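Local structure of acidocalcisomal pyrophosphatase (Trypanosoma brucei brucei, 5C5V) at the interface of chains A and B. The protein hydrolyses inorganic pyrophosphate to phosphate as a soluble, magnesium-dependent pyrophosphatase that also carries an EF-hand domain. Numbering follows the deposited sequence. Chains: chain A/B, Acidocalcisomal pyrophosphatase.

The interface of chains A and B. Residues chain A 161, 230-232, 234; chain B 281-283.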
loop_
_atom_site.group_PDB
_atom_site.type_symbol
_atom_site.label_atom_id
_atom_site.label_comp_id
_atom_site.label_asym_id
_atom_site.label_seq_id
_atom_site.Cartn_x
_atom_site.Cartn_y
_atom_site.Cartn_z
ATOM N N TRP A 161 -2.754 -15.057 14.875
ATOM C CA TRP A 161 -3.534 -14.769 16.088
ATOM C C TRP A 161 -4.260 -15.972 16.684
ATOM O O TRP A 161 -5.231 -15.795 17.413
ATOM C CB TRP A 161 -4.576 -13.677 15.812
ATOM C CG TRP A 161 -4.001 -12.430 15.238
ATOM C CD1 TRP A 161 -2.848 -11.814 15.609
ATOM C CD2 TRP A 161 -4.546 -11.663 14.163
ATOM N NE1 TRP A 161 -2.642 -10.693 14.840
ATOM C CE2 TRP A 161 -3.673 -10.581 13.941
ATOM C CE3 TRP A 161 -5.683 -11.793 13.357
ATOM C CZ2 TRP A 161 -3.900 -9.632 12.947
ATOM C CZ3 TRP A 161 -5.906 -10.853 12.367
ATOM C CH2 TRP A 161 -5.020 -9.781 12.176
ATOM N N MET A 230 -0.134 -8.991 6.565
ATOM C CA MET A 230 -1.112 -8.461 7.504
ATOM C C MET A 230 -2.411 -9.256 7.518
ATOM O O MET A 230 -3.217 -9.091 8.423
ATOM C CB MET A 230 -1.406 -6.996 7.188
ATOM C CG MET A 230 -2.246 -6.832 5.952
ATOM S SD MET A 230 -2.364 -5.113 5.409
ATOM C CE MET A 230 -3.574 -5.378 4.089
ATOM N N THR A 231 -2.606 -10.124 6.520
ATOM C CA THR A 231 -3.862 -10.863 6.368
ATOM C C THR A 231 -3.813 -12.212 7.087
ATOM O O THR A 231 -2.854 -12.963 6.932
ATOM C CB THR A 231 -4.199 -11.137 4.887
ATOM O OG1 THR A 231 -4.070 -9.935 4.124
ATOM C CG2 THR A 231 -5.611 -11.673 4.749
ATOM N N GLN A 232 -4.837 -12.497 7.889
ATOM C CA GLN A 232 -4.981 -13.795 8.536
ATOM C C GLN A 232 -5.498 -14.824 7.534
ATOM O O GLN A 232 -6.492 -14.575 6.854
ATOM C CB GLN A 232 -5.944 -13.702 9.712
ATOM C CG GLN A 232 -6.128 -14.995 10.461
ATOM C CD GLN A 232 -7.376 -15.003 11.311
ATOM O OE1 GLN A 232 -8.480 -14.815 10.806
ATOM N NE2 GLN A 232 -7.206 -15.213 12.616
ATOM N N LYS A 234 -6.937 -18.842 6.539
ATOM C CA LYS A 234 -7.699 -19.958 7.086
ATOM C C LYS A 234 -6.796 -21.170 7.326
ATOM O O LYS A 234 -5.752 -21.315 6.687
ATOM C CB LYS A 234 -8.840 -20.343 6.137
ATOM C CG LYS A 234 -10.137 -19.601 6.358
ATOM C CD LYS A 234 -9.934 -18.101 6.401
ATOM C CE LYS A 234 -11.264 -17.366 6.695
ATOM N NZ LYS A 234 -11.097 -15.885 6.965
ATOM N N PHE B 281 -10.535 -6.008 5.218
ATOM C CA PHE B 281 -9.130 -5.910 4.852
ATOM C C PHE B 281 -8.225 -6.567 5.881
ATOM O O PHE B 281 -7.069 -6.848 5.594
ATOM C CB PHE B 281 -8.758 -4.436 4.647
ATOM C CG PHE B 281 -9.535 -3.779 3.530
ATOM C CD1 PHE B 281 -9.788 -4.476 2.341
ATOM C CD2 PHE B 281 -10.066 -2.505 3.691
ATOM C CE1 PHE B 281 -10.528 -3.888 1.302
ATOM C CE2 PHE B 281 -10.798 -1.898 2.682
ATOM C CZ PHE B 281 -11.041 -2.586 1.480
ATOM N N LEU B 282 -8.735 -6.761 7.095
ATOM C CA LEU B 282 -8.004 -7.491 8.130
ATOM C C LEU B 282 -8.896 -8.544 8.784
ATOM O O LEU B 282 -9.115 -8.502 9.994
ATOM C CB LEU B 282 -7.465 -6.538 9.200
ATOM C CG LEU B 282 -6.456 -5.459 8.791
ATOM C CD1 LEU B 282 -6.216 -4.460 9.930
ATOM C CD2 LEU B 282 -5.146 -6.085 8.356
ATOM N N PRO B 283 -9.406 -9.498 7.986
ATOM C CA PRO B 283 -10.306 -10.548 8.483
ATOM C C PRO B 283 -9.749 -11.213 9.726
ATOM O O PRO B 283 -8.548 -11.453 9.779
ATOM C CB PRO B 283 -10.368 -11.555 7.314
ATOM C CG PRO B 283 -9.157 -11.250 6.471
ATOM C CD PRO B 283 -8.965 -9.767 6.603
HETATM O O HOH W 1 -6.284 -10.300 8.916
#
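B:Leu282 and B:Pro283, in the loop between helices 277-281 and 285-295 of chain B, press against the loop of chain A formed by A:Met230, A:Thr231 and A:Gln232, which follows strand 224-227. The patch belongs to a two-fold symmetric interface between copies of the enzyme; the deposited assembly holds four, although the structure alone does not show that this pairing is the biological one. A:Met230 can be followed outward from its backbone. Its CB lies 4.0 Å from B:Leu282 CD2, and CG comes nearer to the same methyl, at 3.8 Å. CG sits between the backbone N and the carbonyl carbon (chi1 73°), and the chain then runs extended, crossing the leucine side chain at about a right angle. The sulfur SD still skirts CD2, whereas the terminal methyl CE passes on to the carbonyl O of B:Phe281, 4.1 Å away. A long, flexible thioether suits this course, since it can follow an apolar neighbour and end beside a backbone. Leucine suits the other side because its branched end presents a methyl, CD2, that can lie along CB, CG and SD of A:Met230. Next along, the beta-branched A:Thr231 turns its methyl CG2 anti to the backbone N and towards B:Pro283; the two side chains cross obliquely, CG2 coming 4.0 Å from CG. The compact, rigid ring gives the methyl an apolar surface, while the backbone O of B:Pro283 supplies the polar element. A water receives the A:Gln232 N-H (N to water 2.8 Å) and lies 2.7 Å from B:Pro283 O, linking the two backbones. A:Gln232 CB lies beside that O, and its amide oxygen OE1 is 3.5 Å from it, a pairing that would probably repel mildly. A:Trp161 brings the rim of its broad indole to the same carbonyl: B:Pro283 O lies in the ring plane, 3.7 Å from CZ3.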